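Aspartate aminotransferase, cytoplasmic (Schizosaccharomyces pombe 972h-, PDB 6JPK) transfers the amino group of L-aspartate to 2-oxoglutarate, giving oxaloacetate and L-glutamate, with pyridoxal 5'-phosphate as cofactor. Local coordinates at residues 31-36 with 394-399; 66-71 with 299-304; 112-117 with 285-290. The protein carries 1 engineered substitution. All blocks are in the same frame, centred on the assembly; numbering follows the deposited sequence.

Interaction 1 of 3, residues 31-36 with 394-399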
ATOM      1  N   LYS A  31      31.463 -12.233  17.512  1.00 12.87           N
ATOM      2  CA  LYS A  31      30.461 -13.168  18.012  1.00 12.17           C
ATOM      3  C   LYS A  31      29.075 -12.547  18.165  1.00 14.64           C
ATOM      4  O   LYS A  31      28.173 -13.200  18.709  1.00 14.74           O
ATOM      5  CB  LYS A  31      30.919 -13.760  19.347  1.00 16.83           C
ATOM      6  CG  LYS A  31      32.310 -14.409  19.265  1.00 18.59           C
ATOM      7  CD  LYS A  31      32.483 -15.554  20.268  1.00 25.00           C
ATOM      8  CE  LYS A  31      33.755 -16.405  19.989  1.00 30.25           C
ATOM      9  NZ  LYS A  31      33.803 -17.247  18.704  1.00 24.16           N
ATOM     10  N   LYS A  32      28.868 -11.324  17.683  1.00 13.47           N
ATOM     11  CA  LYS A  32      27.583 -10.675  17.902  1.00 12.08           C
ATOM     12  C   LYS A  32      26.466 -11.405  17.159  1.00 10.51           C
ATOM     13  O   LYS A  32      26.685 -12.029  16.119  1.00 10.61           O
ATOM     14  CB  LYS A  32      27.636  -9.210  17.475  1.00 12.42           C
ATOM     15  CG  LYS A  32      27.904  -8.968  15.989  1.00 14.17           C
ATOM     16  CD  LYS A  32      27.924  -7.458  15.719  1.00 13.48           C
ATOM     17  CE  LYS A  32      27.860  -7.116  14.232  1.00 14.13           C
ATOM     18  NZ  LYS A  32      28.027  -5.644  14.055  1.00 14.98           N
ATOM     19  N   VAL A  33      25.257 -11.341  17.721  1.00 10.14           N
ATOM     20  CA  VAL A  33      24.073 -11.980  17.147  1.00 12.50           C
ATOM     21  C   VAL A  33      22.920 -10.984  17.211  1.00 15.47           C
ATOM     22  O   VAL A  33      22.683 -10.371  18.258  1.00  9.34           O
ATOM     23  CB  VAL A  33      23.693 -13.280  17.891  1.00  9.85           C
ATOM     24  CG1 VAL A  33      22.490 -13.983  17.212  1.00 11.88           C
ATOM     25  CG2 VAL A  33      24.893 -14.228  17.995  1.00 10.33           C
ATOM     26  N   ASN A  34      22.205 -10.820  16.096  1.00  9.12           N
ATOM     27  CA  ASN A  34      20.989 -10.003  16.077  1.00 12.93           C
ATOM     28  C   ASN A  34      19.807 -10.934  16.301  1.00 11.58           C
ATOM     29  O   ASN A  34      19.415 -11.690  15.408  1.00 11.06           O
ATOM     30  CB  ASN A  34      20.842  -9.234  14.768  1.00 15.66           C
ATOM     31  CG  ASN A  34      19.688  -8.235  14.809  1.00 17.23           C
ATOM     32  OD1 ASN A  34      18.821  -8.310  15.679  1.00 15.46           O
ATOM     33  ND2 ASN A  34      19.680  -7.297  13.876  1.00 19.24           N
ATOM     34  N   MET A  35      19.236 -10.893  17.500  1.00  9.64           N
ATOM     35  CA  MET A  35      18.083 -11.724  17.810  1.00 15.64           C
ATOM     36  C   MET A  35      16.786 -10.934  17.796  1.00 10.32           C
ATOM     37  O   MET A  35      15.831 -11.296  18.479  1.00 11.24           O
ATOM     38  CB  MET A  35      18.276 -12.429  19.148  1.00 23.42           C
ATOM     39  CG  MET A  35      19.082 -13.704  19.004  1.00 29.85           C
ATOM     40  SD  MET A  35      20.180 -13.872  20.398  1.00 35.20           S
ATOM     41  CE  MET A  35      19.027 -14.335  21.678  1.00 35.51           C
ATOM     42  N   SER A  36      16.732  -9.862  17.023  1.00 11.16           N
ATOM     43  CA  SER A  36      15.513  -9.081  16.892  1.00 15.70           C
ATOM     44  C   SER A  36      14.986  -9.072  15.462  1.00 16.42           C
ATOM     45  O   SER A  36      14.019  -8.355  15.182  1.00 21.23           O
ATOM     46  CB  SER A  36      15.749  -7.647  17.377  1.00 14.79           C
ATOM     47  OG  SER A  36      16.639  -6.987  16.498  1.00 21.74           O
ATOM     48  N   VAL A 394      23.899 -21.028  18.550  1.00 11.09           N
ATOM     49  CA  VAL A 394      22.904 -21.362  19.567  1.00 13.43           C
ATOM     50  C   VAL A 394      23.565 -21.726  20.897  1.00 13.39           C
ATOM     51  O   VAL A 394      23.012 -21.445  21.969  1.00 12.20           O
ATOM     52  CB  VAL A 394      21.954 -22.475  19.068  1.00 16.33           C
ATOM     53  CG1 VAL A 394      22.701 -23.775  18.792  1.00 11.31           C
ATOM     54  CG2 VAL A 394      20.822 -22.705  20.075  1.00 12.60           C
ATOM     55  N   GLU A 395      24.759 -22.317  20.865  1.00 11.75           N
ATOM     56  CA  GLU A 395      25.451 -22.613  22.116  1.00 20.74           C
ATOM     57  C   GLU A 395      25.984 -21.341  22.773  1.00 18.42           C
ATOM     58  O   GLU A 395      25.949 -21.205  24.001  1.00 13.67           O
ATOM     59  CB  GLU A 395      26.585 -23.606  21.857  1.00 29.36           C
ATOM     60  CG  GLU A 395      26.619 -24.742  22.856  1.00 37.55           C
ATOM     61  CD  GLU A 395      25.340 -25.574  22.842  1.00 40.09           C
ATOM     62  OE1 GLU A 395      24.809 -25.861  21.742  1.00 37.42           O
ATOM     63  OE2 GLU A 395      24.868 -25.937  23.941  1.00 41.49           O
ATOM     64  N   HIS A 396      26.498 -20.408  21.975  1.00 12.04           N
ATOM     65  CA  HIS A 396      26.856 -19.095  22.500  1.00 11.98           C
ATOM     66  C   HIS A 396      25.658 -18.424  23.175  1.00 11.53           C
ATOM     67  O   HIS A 396      25.792 -17.854  24.263  1.00 12.19           O
ATOM     68  CB  HIS A 396      27.417 -18.242  21.360  1.00 11.94           C
ATOM     69  CG  HIS A 396      27.758 -16.830  21.748  1.00 16.06           C
ATOM     70  ND1 HIS A 396      28.824 -16.515  22.560  1.00 12.28           N
ATOM     71  CD2 HIS A 396      27.185 -15.649  21.405  1.00 12.90           C
ATOM     72  CE1 HIS A 396      28.891 -15.202  22.711  1.00 12.72           C
ATOM     73  NE2 HIS A 396      27.904 -14.653  22.021  1.00 12.47           N
ATOM     74  N   VAL A 397      24.468 -18.520  22.569  1.00 11.11           N
ATOM     75  CA  VAL A 397      23.270 -17.905  23.148  1.00 12.60           C
ATOM     76  C   VAL A 397      22.878 -18.585  24.461  1.00 13.84           C
ATOM     77  O   VAL A 397      22.568 -17.916  25.459  1.00 12.55           O
ATOM     78  CB  VAL A 397      22.112 -17.932  22.134  1.00 13.84           C
ATOM     79  CG1 VAL A 397      20.786 -17.475  22.801  1.00  9.94           C
ATOM     80  CG2 VAL A 397      22.454 -17.062  20.930  1.00 10.84           C
ATOM     81  N   ALA A 398      22.862 -19.920  24.478  1.00 11.06           N
ATOM     82  CA  ALA A 398      22.563 -20.642  25.714  1.00 12.17           C
ATOM     83  C   ALA A 398      23.544 -20.283  26.829  1.00 11.62           C
ATOM     84  O   ALA A 398      23.144 -20.101  27.986  1.00 12.97           O
ATOM     85  CB  ALA A 398      22.593 -22.149  25.466  1.00 13.64           C
ATOM     86  N   GLN A 399      24.831 -20.193  26.502  1.00 11.94           N
ATOM     87  CA  GLN A 399      25.826 -19.861  27.516  1.00 12.34           C
ATOM     88  C   GLN A 399      25.580 -18.471  28.085  1.00 12.13           C
ATOM     89  O   GLN A 399      25.739 -18.254  29.291  1.00 12.34           O
ATOM     90  CB  GLN A 399      27.231 -19.956  26.921  1.00 15.56           C
ATOM     91  CG  GLN A 399      27.681 -21.375  26.577  1.00 26.17           C
ATOM     92  CD  GLN A 399      28.256 -22.124  27.770  1.00 40.67           C
ATOM     93  OE1 GLN A 399      28.592 -21.524  28.799  1.00 45.44           O
ATOM     94  NE2 GLN A 399      28.378 -23.446  27.637  1.00 44.22           N
TER
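The imidazole of His396 carries Lys31 over one of its faces, where the Lys31 CB lies 4.1 Å from NE2, while the methyl CG2 of Val33 comes in obliquely, 4.3 Å from CD2. The ring belongs to a helix, residues 394-407, packed against a two-stranded parallel sheet in which strand 33-34 runs beside strand 376-377. Segments that are 358 residues apart are thereby brought together in the fold of the pyridoxal-phosphate-dependent aminotransferases. With CG anti to the backbone N (chi1 177°), the histidine swings its ring across to the start of the strand. The Lys31 carbonyl O is 3.6 Å from His396 NE2, but the hydrogen bond of that nitrogen goes to the carbonyl O of Tyr374, which probably holds the ring in this rotation. The rest of the Lys31 chain leads away from the helix. At the end of the strand, Asn34 forms an Asx turn in which OD1 accepts both Ser36 N, at 2.9 Å, and Ser36 OG, at 2.7 Å. Just past the strand, the contact becomes apolar and buried: Met35 and Val397 reach toward each other tip to tip, and Val397 also touches Leu334 of helix 310-340. Two bends, at chi2 and chi3, turn the Met35 chain so that its SD lies 4.0 Å from Val397 CG2 and its CE 3.8 Å from Val397 CG1.

Interaction 2 of 3, residues 66-71 with 299-304; sequences FNHEYL and GARIAA. With PO4 (phosphate ion), chain E.
Arg301 NH2 is held in a salt bridge by Glu262 OE2 of the second subunit, and His68 ND1 hydrogen-bonds to that same carboxylate oxygen, so a single acid from across the dimer interface ties loop 66-71 and helix 297-308 of this subunit together. Phe66 brings its CE1 over one face of the guanidinium, toward the rim and 3.2 Å from Arg301 NH2, with the ring and guanidinium planes 76° apart. A bend at chi3 (-56°) turns the end of the arginine toward the loop. The carbonyl O of Asn67 stands 3.0 Å from Arg301 NH1, although the angle is too poor for a hydrogen bond. A leucine in place of Arg301 would probably leave Glu262 of the second subunit without its charged mate and Phe66 CE1 without the guanidinium face it rests on. Further along the loop, Tyr70 OH donates to O3 of a phosphate ion at 2.5 Å; the ion, probably from the crystallisation liquor, sits where the cofactor phosphate is expected to bind in this family, at a site shared with Arg263 and other residues of the second subunit. The loop runs between helices 51-62 and 77-87, and Val60 of the first touches both Phe66 and Arg301.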
ATOM      1  N   PHE A  66       1.306 -12.298 -18.804  1.00 19.91           N
ATOM      2  CA  PHE A  66       1.947 -11.552 -17.729  1.00 18.85           C
ATOM      3  C   PHE A  66       2.091 -10.084 -18.120  1.00 18.92           C
ATOM      4  O   PHE A  66       2.501  -9.776 -19.239  1.00 16.59           O
ATOM      5  CB  PHE A  66       3.314 -12.163 -17.419  1.00 20.21           C
ATOM      6  CG  PHE A  66       4.114 -11.384 -16.415  1.00 20.01           C
ATOM      7  CD1 PHE A  66       3.837 -11.492 -15.061  1.00 17.73           C
ATOM      8  CD2 PHE A  66       5.138 -10.544 -16.824  1.00 21.47           C
ATOM      9  CE1 PHE A  66       4.573 -10.772 -14.130  1.00 19.09           C
ATOM     10  CE2 PHE A  66       5.881  -9.819 -15.888  1.00 21.43           C
ATOM     11  CZ  PHE A  66       5.600  -9.939 -14.547  1.00 19.79           C
ATOM     12  N   ASN A  67       1.751  -9.174 -17.208  1.00 14.72           N
ATOM     13  CA  ASN A  67       1.915  -7.746 -17.479  1.00 15.09           C
ATOM     14  C   ASN A  67       1.911  -7.001 -16.147  1.00 15.22           C
ATOM     15  O   ASN A  67       1.871  -7.610 -15.074  1.00 12.51           O
ATOM     16  CB  ASN A  67       0.827  -7.232 -18.437  1.00 14.18           C
ATOM     17  CG  ASN A  67      -0.581  -7.426 -17.890  1.00 14.39           C
ATOM     18  OD1 ASN A  67      -0.820  -7.321 -16.687  1.00 16.83           O
ATOM     19  ND2 ASN A  67      -1.517  -7.708 -18.775  1.00 16.31           N
ATOM     20  N   HIS A  68       1.956  -5.670 -16.217  1.00 13.02           N
ATOM     21  CA  HIS A  68       2.000  -4.840 -15.018  1.00 13.18           C
ATOM     22  C   HIS A  68       0.760  -3.950 -14.898  1.00 12.06           C
ATOM     23  O   HIS A  68       0.795  -2.909 -14.225  1.00 11.27           O
ATOM     24  CB  HIS A  68       3.283  -4.001 -14.984  1.00 13.41           C
ATOM     25  CG  HIS A  68       4.541  -4.819 -15.038  1.00 18.46           C
ATOM     26  ND1 HIS A  68       4.920  -5.675 -14.023  1.00 18.50           N
ATOM     27  CD2 HIS A  68       5.494  -4.930 -15.996  1.00 18.49           C
ATOM     28  CE1 HIS A  68       6.053  -6.274 -14.351  1.00 19.34           C
ATOM     29  NE2 HIS A  68       6.422  -5.841 -15.544  1.00 19.11           N
ATOM     30  N   GLU A  69      -0.347  -4.360 -15.525  1.00 10.57           N
ATOM     31  CA  GLU A  69      -1.573  -3.565 -15.556  1.00 10.18           C
ATOM     32  C   GLU A  69      -2.228  -3.517 -14.177  1.00 11.40           C
ATOM     33  O   GLU A  69      -1.972  -4.356 -13.307  1.00  8.52           O
ATOM     34  CB  GLU A  69      -2.566  -4.134 -16.584  1.00 10.82           C
ATOM     35  CG  GLU A  69      -2.057  -4.134 -18.031  1.00 14.64           C
ATOM     36  CD  GLU A  69      -1.724  -2.730 -18.537  1.00 21.52           C
ATOM     37  OE1 GLU A  69      -2.638  -1.876 -18.545  1.00 18.87           O
ATOM     38  OE2 GLU A  69      -0.549  -2.475 -18.914  1.00 22.58           O
ATOM     39  N   TYR A  70      -3.074  -2.499 -13.982  1.00  8.84           N
ATOM     40  CA  TYR A  70      -3.788  -2.341 -12.720  1.00  9.81           C
ATOM     41  C   TYR A  70      -4.611  -3.583 -12.403  1.00 12.71           C
ATOM     42  O   TYR A  70      -5.227  -4.182 -13.290  1.00  8.65           O
ATOM     43  CB  TYR A  70      -4.738  -1.138 -12.780  1.00  8.55           C
ATOM     44  CG  TYR A  70      -4.108   0.243 -12.721  1.00 11.99           C
ATOM     45  CD1 TYR A  70      -3.231   0.602 -11.698  1.00  9.80           C
ATOM     46  CD2 TYR A  70      -4.412   1.200 -13.695  1.00 10.48           C
ATOM     47  CE1 TYR A  70      -2.659   1.894 -11.654  1.00 11.53           C
ATOM     48  CE2 TYR A  70      -3.861   2.476 -13.655  1.00 11.05           C
ATOM     49  CZ  TYR A  70      -2.996   2.822 -12.638  1.00 11.56           C
ATOM     50  OH  TYR A  70      -2.463   4.097 -12.639  1.00 10.36           O
ATOM     51  N   LEU A  71      -4.650  -3.945 -11.126  1.00 11.22           N
ATOM     52  CA  LEU A  71      -5.618  -4.907 -10.627  1.00 12.33           C
ATOM     53  C   LEU A  71      -6.955  -4.232 -10.337  1.00 15.36           C
ATOM     54  O   LEU A  71      -7.019  -3.011 -10.158  1.00  8.16           O
ATOM     55  CB  LEU A  71      -5.108  -5.550  -9.344  1.00  7.86           C
ATOM     56  CG  LEU A  71      -3.812  -6.344  -9.478  1.00  8.16           C
ATOM     57  CD1 LEU A  71      -3.481  -6.991  -8.140  1.00  9.06           C
ATOM     58  CD2 LEU A  71      -3.949  -7.394 -10.587  1.00 12.00           C
ATOM     59  N   GLY A 299       3.329  -9.903  -5.833  1.00  8.60           N
ATOM     60  CA  GLY A 299       3.209 -10.952  -4.834  1.00 12.95           C
ATOM     61  C   GLY A 299       1.914 -11.733  -4.948  1.00 10.17           C
ATOM     62  O   GLY A 299       1.883 -12.936  -4.677  1.00  8.76           O
ATOM     63  N   ALA A 300       0.832 -11.067  -5.358  1.00  8.12           N
ATOM     64  CA  ALA A 300      -0.456 -11.744  -5.463  1.00  7.38           C
ATOM     65  C   ALA A 300      -0.443 -12.775  -6.582  1.00  7.73           C
ATOM     66  O   ALA A 300      -1.013 -13.867  -6.438  1.00  8.28           O
ATOM     67  CB  ALA A 300      -1.567 -10.722  -5.694  1.00  7.32           C
ATOM     68  N   ARG A 301       0.183 -12.442  -7.714  1.00  7.82           N
ATOM     69  CA  ARG A 301       0.282 -13.415  -8.797  1.00  8.13           C
ATOM     70  C   ARG A 301       1.042 -14.650  -8.335  1.00  8.21           C
ATOM     71  O   ARG A 301       0.661 -15.776  -8.656  1.00  9.44           O
ATOM     72  CB  ARG A 301       0.959 -12.792 -10.023  1.00  8.33           C
ATOM     73  CG  ARG A 301       0.131 -11.727 -10.743  1.00 15.55           C
ATOM     74  CD  ARG A 301       0.847 -11.208 -12.018  1.00 18.39           C
ATOM     75  NE  ARG A 301       2.174 -10.692 -11.705  1.00 26.96           N
ATOM     76  CZ  ARG A 301       2.546  -9.411 -11.795  1.00 29.84           C
ATOM     77  NH1 ARG A 301       1.703  -8.468 -12.221  1.00 22.04           N
ATOM     78  NH2 ARG A 301       3.792  -9.073 -11.472  1.00 29.78           N
ATOM     79  N   ILE A 302       2.099 -14.457  -7.550  1.00  8.07           N
ATOM     80  CA  ILE A 302       2.907 -15.583  -7.094  1.00 12.40           C
ATOM     81  C   ILE A 302       2.095 -16.466  -6.160  1.00  8.09           C
ATOM     82  O   ILE A 302       2.037 -17.689  -6.331  1.00  8.31           O
ATOM     83  CB  ILE A 302       4.193 -15.074  -6.413  1.00 14.33           C
ATOM     84  CG1 ILE A 302       5.168 -14.532  -7.456  1.00 12.39           C
ATOM     85  CG2 ILE A 302       4.853 -16.176  -5.585  1.00 12.98           C
ATOM     86  CD1 ILE A 302       6.368 -13.811  -6.830  1.00 13.90           C
ATOM     87  N   ALA A 303       1.433 -15.843  -5.177  1.00  7.81           N
ATOM     88  CA  ALA A 303       0.632 -16.576  -4.207  1.00 11.27           C
ATOM     89  C   ALA A 303      -0.519 -17.302  -4.887  1.00 10.26           C
ATOM     90  O   ALA A 303      -0.801 -18.467  -4.574  1.00  8.35           O
ATOM     91  CB  ALA A 303       0.113 -15.610  -3.130  1.00  7.43           C
ATOM     92  N   ALA A 304      -1.191 -16.638  -5.835  1.00  7.99           N
ATOM     93  CA  ALA A 304      -2.276 -17.303  -6.543  1.00  8.23           C
ATOM     94  C   ALA A 304      -1.746 -18.489  -7.336  1.00  9.80           C
ATOM     95  O   ALA A 304      -2.410 -19.527  -7.427  1.00 10.45           O
ATOM     96  CB  ALA A 304      -3.000 -16.322  -7.471  1.00  8.27           C
TER
HETATM   97  P   PO4 E 501      -1.552   5.830  -9.453  1.00 11.81           P
HETATM   98  O1  PO4 E 501      -2.266   6.979 -10.142  1.00 13.05           O
HETATM   99  O2  PO4 E 501      -0.053   6.076  -9.421  1.00 11.91           O
HETATM  100  O3  PO4 E 501      -1.810   4.574 -10.228  1.00  8.58           O
HETATM  101  O4  PO4 E 501      -2.054   5.682  -8.026  1.00  9.90           O

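Interaction 3 of 3, residues 112-117 with 285-290; sequences NFLAAS and CIVQRN
From its CB, Leu114 leads to a CG that lies 4.1 Å from Gln288 OE1, and there the side chain forks. CD1 stays with the amide, 3.8 Å from the same OE1, while CD2 turns to Val287 and meets its CG1 at 3.7 Å and its CB at 4.0 Å. The pair illustrates helix-on-helix packing in the large, cofactor-binding domain of a fold type I aminotransferase: helix 107-127 meets the C-terminal end of helix 274-289, where the axes of the segments 112-117 and 285-289 come within 10.2 Å and their directions are 125° from one another. Leu114 and Val287 slide past each other in opposite directions, so CD2 lies alongside CG1. Val287 CG1, anti to the backbone N (chi1 174°), is thereby set toward helix 107-127, where it also touches the CB of Ser117. Gln288 is bent at chi2 (101°), which brings OE1 against the leucine; its NE2 is bound to the carbonyl oxygens of Ile73 and Gln104, and these hold the amide in place. Met103 of strand 100-106 packs on both Leu114 and Gln288, joining the two helices to the edge of the central mixed sheet. Each segment also has a carbonyl gripped twice. Asn290, the first residue to leave helical geometry, sends both its backbone N and its ND2 to Ile286 O, from opposite faces of the carbonyl. In helix 107-127, Phe113 O likewise accepts from Ser117 N and, on the other face, from Ser117 OG at 2.8 Å.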
ATOM      1  N   ASN A 112      -5.154  -5.034   8.409  1.00  8.18           N
ATOM      2  CA  ASN A 112      -5.589  -4.496   9.695  1.00  9.16           C
ATOM      3  C   ASN A 112      -6.085  -3.059   9.544  1.00  6.49           C
ATOM      4  O   ASN A 112      -7.071  -2.662  10.181  1.00  7.31           O
ATOM      5  CB  ASN A 112      -4.442  -4.572  10.717  1.00 10.98           C
ATOM      6  CG  ASN A 112      -4.318  -5.958  11.369  1.00 14.55           C
ATOM      7  OD1 ASN A 112      -5.047  -6.275  12.304  1.00 19.28           O
ATOM      8  ND2 ASN A 112      -3.396  -6.782  10.870  1.00 12.98           N
ATOM      9  N   PHE A 113      -5.416  -2.264   8.702  1.00  6.43           N
ATOM     10  CA  PHE A 113      -5.858  -0.888   8.502  1.00 11.24           C
ATOM     11  C   PHE A 113      -7.240  -0.857   7.868  1.00 11.89           C
ATOM     12  O   PHE A 113      -8.110  -0.077   8.282  1.00  6.91           O
ATOM     13  CB  PHE A 113      -4.847  -0.123   7.643  1.00 10.42           C
ATOM     14  CG  PHE A 113      -5.263   1.292   7.350  1.00 12.34           C
ATOM     15  CD1 PHE A 113      -5.918   1.606   6.168  1.00 15.21           C
ATOM     16  CD2 PHE A 113      -5.030   2.301   8.269  1.00 11.78           C
ATOM     17  CE1 PHE A 113      -6.325   2.908   5.898  1.00 18.32           C
ATOM     18  CE2 PHE A 113      -5.424   3.604   8.010  1.00 13.12           C
ATOM     19  CZ  PHE A 113      -6.072   3.912   6.824  1.00 14.15           C
ATOM     20  N   LEU A 114      -7.471  -1.729   6.883  1.00  8.00           N
ATOM     21  CA  LEU A 114      -8.786  -1.809   6.250  1.00  8.79           C
ATOM     22  C   LEU A 114      -9.863  -2.180   7.259  1.00  9.23           C
ATOM     23  O   LEU A 114     -10.918  -1.537   7.325  1.00  7.23           O
ATOM     24  CB  LEU A 114      -8.773  -2.844   5.125  1.00 10.94           C
ATOM     25  CG  LEU A 114      -8.652  -2.406   3.672  1.00 22.56           C
ATOM     26  CD1 LEU A 114      -8.745  -3.644   2.779  1.00 20.67           C
ATOM     27  CD2 LEU A 114      -9.747  -1.399   3.328  1.00 23.32           C
ATOM     28  N   ALA A 115      -9.637  -3.255   8.015  1.00  7.08           N
ATOM     29  CA  ALA A 115     -10.652  -3.707   8.954  1.00  8.51           C
ATOM     30  C   ALA A 115     -10.940  -2.635   9.990  1.00  7.79           C
ATOM     31  O   ALA A 115     -12.103  -2.363  10.308  1.00  9.94           O
ATOM     32  CB  ALA A 115     -10.206  -5.006   9.624  1.00  8.24           C
ATOM     33  N   ALA A 116      -9.888  -1.994  10.509  1.00  8.78           N
ATOM     34  CA  ALA A 116     -10.069  -0.999  11.558  1.00  7.77           C
ATOM     35  C   ALA A 116     -10.777   0.243  11.029  1.00  9.55           C
ATOM     36  O   ALA A 116     -11.655   0.784  11.705  1.00  7.74           O
ATOM     37  CB  ALA A 116      -8.722  -0.624  12.173  1.00  7.11           C
ATOM     38  N   SER A 117     -10.403   0.711   9.829  1.00  9.39           N
ATOM     39  CA  SER A 117     -11.111   1.840   9.224  1.00 11.01           C
ATOM     40  C   SER A 117     -12.589   1.524   9.054  1.00  9.44           C
ATOM     41  O   SER A 117     -13.456   2.314   9.447  1.00  8.16           O
ATOM     42  CB  SER A 117     -10.508   2.207   7.867  1.00 16.40           C
ATOM     43  OG  SER A 117      -9.140   2.530   7.980  1.00 25.26           O
ATOM     44  N   CYS A 285     -14.243  -1.096  -0.541  1.00  8.58           N
ATOM     45  CA  CYS A 285     -13.674  -0.573  -1.780  1.00  9.96           C
ATOM     46  C   CYS A 285     -13.530   0.942  -1.736  1.00 10.58           C
ATOM     47  O   CYS A 285     -12.593   1.489  -2.332  1.00  9.53           O
ATOM     48  CB  CYS A 285     -14.539  -0.985  -2.977  1.00 11.57           C
ATOM     49  SG  CYS A 285     -14.361  -2.751  -3.402  1.00 17.03           S
ATOM     50  N   ILE A 286     -14.442   1.631  -1.047  1.00  8.43           N
ATOM     51  CA  ILE A 286     -14.320   3.080  -0.888  1.00 11.77           C
ATOM     52  C   ILE A 286     -13.067   3.427  -0.092  1.00 12.06           C
ATOM     53  O   ILE A 286     -12.294   4.314  -0.475  1.00 10.31           O
ATOM     54  CB  ILE A 286     -15.585   3.657  -0.231  1.00 14.63           C
ATOM     55  CG1 ILE A 286     -16.773   3.526  -1.188  1.00 14.61           C
ATOM     56  CG2 ILE A 286     -15.355   5.117   0.185  1.00 16.66           C
ATOM     57  CD1 ILE A 286     -18.070   4.007  -0.590  1.00 23.41           C
ATOM     58  N   VAL A 287     -12.836   2.725   1.021  1.00  8.09           N
ATOM     59  CA  VAL A 287     -11.611   2.952   1.788  1.00  9.86           C
ATOM     60  C   VAL A 287     -10.380   2.691   0.924  1.00 12.05           C
ATOM     61  O   VAL A 287      -9.468   3.521   0.844  1.00 13.33           O
ATOM     62  CB  VAL A 287     -11.606   2.087   3.062  1.00 14.01           C
ATOM     63  CG1 VAL A 287     -10.254   2.214   3.779  1.00 14.34           C
ATOM     64  CG2 VAL A 287     -12.744   2.509   3.984  1.00 13.79           C
ATOM     65  N   GLN A 288     -10.334   1.522   0.274  1.00  9.51           N
ATOM     66  CA  GLN A 288      -9.217   1.156  -0.601  1.00  9.25           C
ATOM     67  C   GLN A 288      -8.970   2.215  -1.676  1.00  9.41           C
ATOM     68  O   GLN A 288      -7.823   2.603  -1.938  1.00  9.90           O
ATOM     69  CB  GLN A 288      -9.517  -0.201  -1.254  1.00 11.40           C
ATOM     70  CG  GLN A 288      -8.379  -0.803  -2.101  1.00 12.93           C
ATOM     71  CD  GLN A 288      -7.627  -1.879  -1.333  1.00 15.63           C
ATOM     72  OE1 GLN A 288      -7.270  -1.680  -0.172  1.00 18.79           O
ATOM     73  NE2 GLN A 288      -7.401  -3.032  -1.969  1.00 10.53           N
ATOM     74  N   ARG A 289     -10.043   2.684  -2.320  1.00  9.16           N
ATOM     75  CA  ARG A 289      -9.893   3.629  -3.421  1.00 15.20           C
ATOM     76  C   ARG A 289      -9.180   4.897  -2.974  1.00 16.75           C
ATOM     77  O   ARG A 289      -8.405   5.481  -3.742  1.00 16.84           O
ATOM     78  CB  ARG A 289     -11.265   3.983  -4.015  1.00 18.73           C
ATOM     79  CG  ARG A 289     -11.201   4.530  -5.450  1.00 28.39           C
ATOM     80  CD  ARG A 289     -12.581   4.710  -6.119  1.00 37.97           C
ATOM     81  NE  ARG A 289     -13.386   3.484  -6.140  1.00 44.22           N
ATOM     82  CZ  ARG A 289     -14.582   3.360  -5.562  1.00 50.56           C
ATOM     83  NH1 ARG A 289     -15.126   4.396  -4.931  1.00 52.36           N
ATOM     84  NH2 ARG A 289     -15.244   2.207  -5.623  1.00 51.24           N
ATOM     85  N   ASN A 290      -9.434   5.341  -1.739  1.00 11.19           N
ATOM     86  CA  ASN A 290      -8.966   6.622  -1.240  1.00 13.66           C
ATOM     87  C   ASN A 290      -7.695   6.517  -0.411  1.00 17.37           C
ATOM     88  O   ASN A 290      -7.274   7.514   0.181  1.00 18.34           O
ATOM     89  CB  ASN A 290     -10.075   7.293  -0.426  1.00 18.69           C
ATOM     90  CG  ASN A 290     -11.204   7.781  -1.309  1.00 21.80           C
ATOM     91  OD1 ASN A 290     -11.061   8.787  -2.001  1.00 20.42           O
ATOM     92  ND2 ASN A 290     -12.309   7.040  -1.337  1.00 21.29           N
TER

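In the fold
Along the chain the three contacts are nested: interaction 3 lies inside the loop closed by interaction 2, and both lie inside that closed by interaction 1. In space, interactions 2 and 3 are neighbours, with centres 21 Å apart and nearest atoms about 8 Å apart; helices 274-289 and 297-308 follow one another, and both contacts touch the second subunit. Interaction 1 stands on its own, its centre about 39 Å from that of interaction 2 and about 41 Å from that of interaction 3, and no other chain of the assembly touches its segments. Its Met35 side chain is about 8 Å from that of Arg383, a probable L-aspartate-binding residue, whereas the loop of interaction 2 contributes Tyr70 to the phosphate site of the other subunit.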